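Long-range contacts in structural polyprotein, VP1 (Israeli acute paralysis virus, PDB 5CDD), which probably serves as a structural component of the viral capsid, forming the VP1 part of a longer polyprotein and assembling into pentamers: residues D51-Q56 / T176-A181; Y109-L114 / S130-P135; V143-Y148 / S166-F171. One frame throughout, in Å; residues are numbered along the deposited sequence.

Contact 1 of 3, residues D51-Q56 / T176-A181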
# COMPACT_ATOMS: atom_id res chain seq x y z
N ASP A 51 -2.37 46.02 13.50
CA ASP A 51 -1.25 45.51 14.26
C ASP A 51 -1.51 45.66 15.75
O ASP A 51 -0.67 45.31 16.58
CB ASP A 51 0.04 46.25 13.89
CG ASP A 51 0.41 46.07 12.43
OD1 ASP A 51 0.77 44.94 12.03
OD2 ASP A 51 0.34 47.06 11.67
N ASN A 52 -2.69 46.17 16.10
CA ASN A 52 -3.01 46.35 17.51
C ASN A 52 -4.49 46.59 17.77
O ASN A 52 -5.00 47.69 17.55
CB ASN A 52 -2.20 47.51 18.09
CG ASN A 52 -2.13 47.47 19.60
OD1 ASN A 52 -1.62 46.51 20.17
ND2 ASN A 52 -2.62 48.51 20.25
N TRP A 53 -5.19 45.56 18.24
CA TRP A 53 -6.61 45.68 18.53
C TRP A 53 -6.79 45.65 20.04
O TRP A 53 -6.67 44.60 20.68
CB TRP A 53 -7.38 44.53 17.88
CG TRP A 53 -8.86 44.72 17.90
CD1 TRP A 53 -9.53 45.90 17.72
CD2 TRP A 53 -9.86 43.71 18.03
NE1 TRP A 53 -10.89 45.68 17.74
CE2 TRP A 53 -11.12 44.34 17.93
CE3 TRP A 53 -9.81 42.32 18.23
CZ2 TRP A 53 -12.33 43.63 18.02
CZ3 TRP A 53 -11.02 41.62 18.32
CH2 TRP A 53 -12.25 42.28 18.21
N ILE A 54 -7.08 46.82 20.61
CA ILE A 54 -7.25 46.94 22.05
C ILE A 54 -8.68 46.64 22.49
O ILE A 54 -9.64 47.16 21.93
CB ILE A 54 -6.86 48.35 22.52
CG1 ILE A 54 -5.45 48.68 22.03
CG2 ILE A 54 -6.92 48.44 24.04
CD1 ILE A 54 -5.01 50.10 22.28
N LEU A 55 -8.80 45.80 23.51
CA LEU A 55 -10.09 45.41 24.06
C LEU A 55 -10.03 45.32 25.57
O LEU A 55 -8.98 45.08 26.15
CB LEU A 55 -10.52 44.05 23.50
CG LEU A 55 -10.80 43.96 22.00
CD1 LEU A 55 -11.22 42.55 21.66
CD2 LEU A 55 -11.89 44.95 21.62
N GLN A 56 -11.18 45.51 26.21
CA GLN A 56 -11.27 45.45 27.66
C GLN A 56 -11.69 44.05 28.10
O GLN A 56 -12.09 43.23 27.28
CB GLN A 56 -12.28 46.47 28.17
CG GLN A 56 -11.91 47.91 27.84
CD GLN A 56 -13.00 48.88 28.23
OE1 GLN A 56 -14.12 48.82 27.71
NE2 GLN A 56 -12.68 49.78 29.16
N THR A 176 -7.18 42.59 26.57
CA THR A 176 -6.25 42.13 25.55
C THR A 176 -5.83 43.16 24.51
O THR A 176 -6.38 44.25 24.41
CB THR A 176 -6.83 40.92 24.79
OG1 THR A 176 -8.12 41.25 24.25
CG2 THR A 176 -6.96 39.73 25.72
N THR A 177 -4.82 42.77 23.75
CA THR A 177 -4.26 43.57 22.68
C THR A 177 -3.63 42.57 21.71
O THR A 177 -2.69 41.86 22.07
CB THR A 177 -3.19 44.55 23.20
OG1 THR A 177 -2.59 45.22 22.10
CG2 THR A 177 -2.13 43.82 24.01
N GLN A 178 -4.16 42.48 20.50
CA GLN A 178 -3.63 41.52 19.54
C GLN A 178 -3.52 42.02 18.11
O GLN A 178 -4.13 43.02 17.73
CB GLN A 178 -4.50 40.25 19.53
CG GLN A 178 -5.17 39.93 20.85
CD GLN A 178 -6.54 40.55 20.98
OE1 GLN A 178 -6.75 41.72 20.65
NE2 GLN A 178 -7.50 39.77 21.46
N ILE A 179 -2.72 41.30 17.33
CA ILE A 179 -2.53 41.61 15.92
C ILE A 179 -3.61 40.79 15.22
O ILE A 179 -3.66 39.57 15.38
CB ILE A 179 -1.15 41.17 15.42
CG1 ILE A 179 -0.05 41.85 16.23
CG2 ILE A 179 -1.01 41.50 13.94
CD1 ILE A 179 1.35 41.36 15.91
N VAL A 180 -4.47 41.45 14.47
CA VAL A 180 -5.54 40.75 13.78
C VAL A 180 -5.28 40.59 12.29
O VAL A 180 -5.00 41.56 11.59
CB VAL A 180 -6.89 41.47 13.99
CG1 VAL A 180 -8.02 40.64 13.39
CG2 VAL A 180 -7.13 41.70 15.47
N ALA A 181 -5.38 39.35 11.82
CA ALA A 181 -5.18 39.04 10.41
C ALA A 181 -6.39 38.23 9.95
O ALA A 181 -6.85 37.35 10.67
CB ALA A 181 -3.91 38.23 10.23
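W53 and Q178 pair as antiparallel neighbours through two backbone hydrogen bonds of unequal quality. The bond from W53 N to Q178 O is 2.8 Å long with an N-H...O angle of 149°. The return bond from Q178 N to W53 O is longer, 3.3 Å. The W53 carbonyl also receives a CA-H...O contact, 3.3 Å from T177 CA. Toward the end of the pairing, L55 N reaches T176 O at 3.0 Å, while the bond back from T176 N to L55 O is weak.

The side chains build outward from this backbone. W53 CB rests 3.7 Å from V180 CG2. With CG anti to the backbone N (chi1 -168°), the indole is carried alongside the same methyl, its CE3 lying 3.9 Å from V180 CG2. L55 CD1 lies over one face of that indole, offset toward the rim, and L55 CB sits 3.8 Å from T176 OG1. At the opposite end, I179 CG1 packs 3.5 Å from D51 O, where the chain turns a corner.

These strands are the first and last of the viral jelly roll, neighbours in its BIDG sheet, and their short axes run at 146°. Strand 87-98 and the residues after it hydrogen-bond to the backbone of 176-181, placing that strand within the sheet, while F96, L66 and Y170 pack on W53. D51 OD2 forms a salt bridge with R75, and R111 of a neighbouring subunit packs on I179.

The chemistry is therefore that of a sheet whose main-chain bonds set the register. One side carries the apolar W53-V180 packing into the barrel interior, with the D51-R75 salt bridge at the corner.

Contact 2 of 3, residues Y109-L114 / S130-P135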
# COMPACT_ATOMS: atom_id res chain seq x y z
N TYR A 109 -7.83 33.62 28.76
CA TYR A 109 -8.37 32.74 27.73
C TYR A 109 -9.18 33.55 26.74
O TYR A 109 -9.71 34.61 27.07
CB TYR A 109 -9.22 31.63 28.36
CG TYR A 109 -10.52 32.08 28.98
CD1 TYR A 109 -11.61 32.42 28.18
CD2 TYR A 109 -10.66 32.17 30.36
CE1 TYR A 109 -12.82 32.84 28.74
CE2 TYR A 109 -11.86 32.58 30.94
CZ TYR A 109 -12.94 32.91 30.12
OH TYR A 109 -14.12 33.32 30.68
N ILE A 110 -9.27 33.05 25.51
CA ILE A 110 -10.01 33.73 24.45
C ILE A 110 -11.16 32.86 23.95
O ILE A 110 -10.97 31.70 23.60
CB ILE A 110 -9.10 34.04 23.25
CG1 ILE A 110 -7.85 34.80 23.72
CG2 ILE A 110 -9.87 34.85 22.22
CD1 ILE A 110 -8.12 36.16 24.31
N ARG A 111 -12.36 33.43 23.92
CA ARG A 111 -13.56 32.72 23.46
C ARG A 111 -14.12 33.45 22.24
O ARG A 111 -14.13 34.68 22.19
CB ARG A 111 -14.63 32.70 24.55
CG ARG A 111 -14.27 31.93 25.81
CD ARG A 111 -14.51 30.43 25.63
NE ARG A 111 -15.93 30.08 25.50
CZ ARG A 111 -16.84 30.22 26.45
NH1 ARG A 111 -16.51 30.71 27.64
NH2 ARG A 111 -18.10 29.84 26.23
N SER A 112 -14.58 32.68 21.25
CA SER A 112 -15.17 33.27 20.06
C SER A 112 -16.49 32.57 19.77
O SER A 112 -16.59 31.35 19.86
CB SER A 112 -14.22 33.14 18.86
OG SER A 112 -13.85 31.80 18.62
N PHE A 113 -17.51 33.35 19.43
CA PHE A 113 -18.84 32.82 19.15
C PHE A 113 -19.35 33.33 17.82
O PHE A 113 -18.67 34.08 17.11
CB PHE A 113 -19.82 33.26 20.24
CG PHE A 113 -19.35 33.00 21.64
CD1 PHE A 113 -19.64 31.80 22.28
CD2 PHE A 113 -18.62 33.97 22.33
CE1 PHE A 113 -19.21 31.56 23.58
CE2 PHE A 113 -18.19 33.74 23.63
CZ PHE A 113 -18.48 32.53 24.26
N LEU A 114 -20.57 32.92 17.48
CA LEU A 114 -21.22 33.37 16.26
C LEU A 114 -22.26 34.40 16.67
O LEU A 114 -22.66 34.46 17.83
CB LEU A 114 -21.92 32.21 15.55
CG LEU A 114 -21.11 31.22 14.72
CD1 LEU A 114 -22.04 30.17 14.14
CD2 LEU A 114 -20.38 31.95 13.60
N SER A 130 -18.47 27.27 19.28
CA SER A 130 -17.52 28.13 19.98
C SER A 130 -16.10 27.56 20.01
O SER A 130 -15.90 26.35 19.90
CB SER A 130 -18.00 28.36 21.42
OG SER A 130 -17.02 29.02 22.19
N HIS A 131 -15.13 28.45 20.15
CA HIS A 131 -13.72 28.06 20.22
C HIS A 131 -13.07 28.80 21.38
O HIS A 131 -13.47 29.92 21.71
CB HIS A 131 -13.00 28.41 18.92
CG HIS A 131 -11.56 27.98 18.90
ND1 HIS A 131 -10.60 28.62 18.16
CD2 HIS A 131 -10.92 26.97 19.54
CE1 HIS A 131 -9.43 28.03 18.34
NE2 HIS A 131 -9.60 27.03 19.18
N ILE A 132 -12.06 28.19 21.99
CA ILE A 132 -11.36 28.81 23.11
C ILE A 132 -9.88 28.44 23.13
O ILE A 132 -9.51 27.29 22.91
CB ILE A 132 -11.99 28.38 24.46
CG1 ILE A 132 -11.15 28.91 25.62
CG2 ILE A 132 -12.11 26.87 24.52
CD1 ILE A 132 -11.71 28.57 26.99
N THR A 133 -9.03 29.43 23.40
CA THR A 133 -7.59 29.21 23.47
C THR A 133 -6.99 29.92 24.68
O THR A 133 -7.62 30.81 25.25
CB THR A 133 -6.87 29.74 22.20
OG1 THR A 133 -6.97 31.16 22.14
CG2 THR A 133 -7.48 29.13 20.95
N TYR A 134 -5.79 29.52 25.06
CA TYR A 134 -5.10 30.12 26.19
C TYR A 134 -3.78 30.69 25.69
O TYR A 134 -2.81 29.96 25.47
CB TYR A 134 -4.83 29.08 27.28
CG TYR A 134 -6.09 28.53 27.91
CD1 TYR A 134 -6.89 27.60 27.23
CD2 TYR A 134 -6.51 28.94 29.18
CE1 TYR A 134 -8.06 27.10 27.80
CE2 TYR A 134 -7.68 28.45 29.76
CZ TYR A 134 -8.45 27.53 29.06
OH TYR A 134 -9.60 27.04 29.63
N PRO A 135 -3.72 32.02 25.50
CA PRO A 135 -2.54 32.74 25.02
C PRO A 135 -1.21 32.34 25.65
O PRO A 135 -0.16 32.47 25.03
CB PRO A 135 -2.90 34.20 25.29
CG PRO A 135 -4.37 34.21 25.06
CD PRO A 135 -4.81 32.97 25.81
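R111 bends at chi2 (-82°), which brings its CD to within 3.5 Å of I132 CB; I132 in turn holds CG1 anti to its own backbone N (chi1 173°), setting that atom 3.7 Å from R111 CD. This is the pairing of strands E and F in the CHEF sheet of the viral jelly roll.

The register is antiparallel: R111 faces I132 as a non-hydrogen-bonded pair between the hydrogen-bonded pairs I110-T133 and S112-H131. I110 N donates to T133 O at 2.8 Å, and T133 N returns to I110 O at 3.0 Å. S112 N reaches H131 O, also at 3.0 Å, and the bond from H131 N to S112 O is longer, 3.3 Å.

Beyond the bends, S130 OG approaches the guanidinium of R111 at its edge, and F113 CZ lies over one of its faces. I110 CG1 touches P135 CG at 3.8 Å, where the second segment leaves the sheet. Y134 OH hydrogen-bonds to N98 O of a neighbouring subunit, which reaches the same edge of the fold. The ring of Y134 receives a CH-pi contact: Y109 CB stands 4.1 Å from its centroid, 23° off the normal.

Contact 3 of 3, residues V143-Y148 / S166-F171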
# COMPACT_ATOMS: atom_id res chain seq x y z
N VAL A 143 -9.99 30.99 14.12
CA VAL A 143 -11.39 30.59 14.05
C VAL A 143 -12.01 30.90 12.69
O VAL A 143 -11.61 31.85 12.01
CB VAL A 143 -12.21 31.28 15.17
CG1 VAL A 143 -12.16 32.79 14.99
CG2 VAL A 143 -13.64 30.78 15.18
N GLU A 144 -12.99 30.10 12.29
CA GLU A 144 -13.66 30.29 11.00
C GLU A 144 -15.16 30.47 11.16
O GLU A 144 -15.80 29.78 11.96
CB GLU A 144 -13.40 29.09 10.09
CG GLU A 144 -13.94 29.25 8.69
CD GLU A 144 -13.87 27.97 7.89
OE1 GLU A 144 -12.83 27.29 7.95
OE2 GLU A 144 -14.86 27.65 7.20
N VAL A 145 -15.72 31.39 10.39
CA VAL A 145 -17.15 31.67 10.42
C VAL A 145 -17.80 31.13 9.15
O VAL A 145 -17.55 31.63 8.06
CB VAL A 145 -17.42 33.19 10.51
CG1 VAL A 145 -18.91 33.45 10.51
CG2 VAL A 145 -16.77 33.75 11.77
N PRO A 146 -18.64 30.09 9.28
CA PRO A 146 -19.32 29.51 8.12
C PRO A 146 -20.24 30.53 7.48
O PRO A 146 -20.53 31.57 8.06
CB PRO A 146 -20.10 28.34 8.73
CG PRO A 146 -19.31 27.99 9.94
CD PRO A 146 -18.96 29.33 10.50
N PHE A 147 -20.71 30.24 6.27
CA PHE A 147 -21.62 31.15 5.60
C PHE A 147 -23.06 30.70 5.83
O PHE A 147 -23.63 29.99 5.00
CB PHE A 147 -21.34 31.21 4.10
CG PHE A 147 -22.17 32.25 3.37
CD1 PHE A 147 -22.07 33.60 3.70
CD2 PHE A 147 -23.03 31.87 2.35
CE1 PHE A 147 -22.82 34.56 3.02
CE2 PHE A 147 -23.79 32.83 1.67
CZ PHE A 147 -23.68 34.18 2.01
N TYR A 148 -23.61 31.09 6.97
CA TYR A 148 -25.00 30.77 7.30
C TYR A 148 -25.76 32.02 6.87
O TYR A 148 -25.73 33.03 7.56
CB TYR A 148 -25.16 30.56 8.80
CG TYR A 148 -24.47 29.34 9.36
CD1 TYR A 148 -24.75 28.06 8.86
CD2 TYR A 148 -23.59 29.43 10.44
CE1 TYR A 148 -24.17 26.92 9.42
CE2 TYR A 148 -23.01 28.30 11.01
CZ TYR A 148 -23.31 27.05 10.49
OH TYR A 148 -22.77 25.93 11.07
N SER A 166 -24.23 35.14 9.19
CA SER A 166 -23.51 35.04 10.45
C SER A 166 -22.22 35.86 10.50
O SER A 166 -21.63 36.18 9.48
CB SER A 166 -23.19 33.58 10.75
OG SER A 166 -22.55 32.97 9.63
N SER A 167 -21.81 36.20 11.72
CA SER A 167 -20.60 36.98 11.95
C SER A 167 -19.90 36.43 13.19
O SER A 167 -20.40 35.51 13.84
CB SER A 167 -20.96 38.46 12.14
OG SER A 167 -19.80 39.24 12.37
N LEU A 168 -18.74 37.00 13.51
CA LEU A 168 -17.99 36.55 14.68
C LEU A 168 -18.11 37.50 15.87
O LEU A 168 -18.29 38.71 15.71
CB LEU A 168 -16.51 36.41 14.31
CG LEU A 168 -15.58 35.87 15.40
CD1 LEU A 168 -15.80 34.38 15.54
CD2 LEU A 168 -14.13 36.17 15.04
N MET A 169 -18.03 36.93 17.07
CA MET A 169 -18.09 37.71 18.30
C MET A 169 -16.89 37.31 19.15
O MET A 169 -16.71 36.13 19.47
CB MET A 169 -19.39 37.45 19.05
CG MET A 169 -19.50 38.26 20.32
SD MET A 169 -21.14 38.21 21.04
CE MET A 169 -21.08 36.64 21.91
N TYR A 170 -16.09 38.29 19.53
CA TYR A 170 -14.88 38.06 20.32
C TYR A 170 -15.09 38.26 21.82
O TYR A 170 -15.93 39.04 22.24
CB TYR A 170 -13.80 39.02 19.83
CG TYR A 170 -12.39 38.58 20.13
CD1 TYR A 170 -11.83 37.48 19.48
CD2 TYR A 170 -11.61 39.27 21.06
CE1 TYR A 170 -10.53 37.08 19.74
CE2 TYR A 170 -10.31 38.88 21.33
CZ TYR A 170 -9.77 37.78 20.66
OH TYR A 170 -8.47 37.39 20.91
N PHE A 171 -14.31 37.54 22.62
CA PHE A 171 -14.41 37.66 24.07
C PHE A 171 -13.17 37.16 24.80
O PHE A 171 -12.54 36.20 24.39
CB PHE A 171 -15.62 36.88 24.59
CG PHE A 171 -15.77 36.95 26.09
CD1 PHE A 171 -16.36 38.06 26.69
CD2 PHE A 171 -15.27 35.94 26.90
CE1 PHE A 171 -16.44 38.17 28.07
CE2 PHE A 171 -15.35 36.03 28.29
CZ PHE A 171 -15.93 37.15 28.88
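L168 and V145 supply the apolar part of this contact, with V145 CG2 lying 3.7 Å from L168 CB. The leucine extends further to V143, whose CG1 is 3.9 Å from L168 CD2. The side chains meet across the interior of the jelly roll, for 143-145 belongs to strand G of one sheet and 166-171 to strand H of the other. The axes approach to 7.4 Å, too far for sheet pairing, at an angle of 148°. Y94 and F96 of strand 87-98 also pack on L168.

The polar part gathers on S166. Its OG lies between its backbone N and carbonyl carbon (chi1 52°), directed at the turn after strand G, where Y148 N donates a weak bond to it over 3.4 Å. A second weak bond runs from S166 N to Y148 O, 3.1 Å long but bent to 129°. Y148 CB adds a 3.6 Å contact with S166 OG.

Among the subunits, V143 and E144 pair in parallel with a strand of a structural polyprotein chain, and Y148 OH bonds to E34 of a neighbouring subunit. Valine-leucine packing and the well-covered S166 end therefore both contribute to the contact between the two sheets, the polar bonds to the turn being weak.

In the fold
After an N-terminal arm with a short strand and helix 20-31, the chain enters strand 47-55, one half of contact 1, then passes through helices and strand 87-98. Contact 2 closes the loop between 114 and 130; contact 3 then closes the one between 148 and 166. These two follow in series, and both fall within the span of some 120 residues that contact 1 encloses. R111 N and F113 N probably hydrogen-bond to F171 O and M169 O, joining contacts 2 and 3, and Y170 packs against W53 and L55, linking contact 3 to contact 1. Contact 1 pairs strands within one sheet, contact 2 within the other, and contact 3 packs across between them.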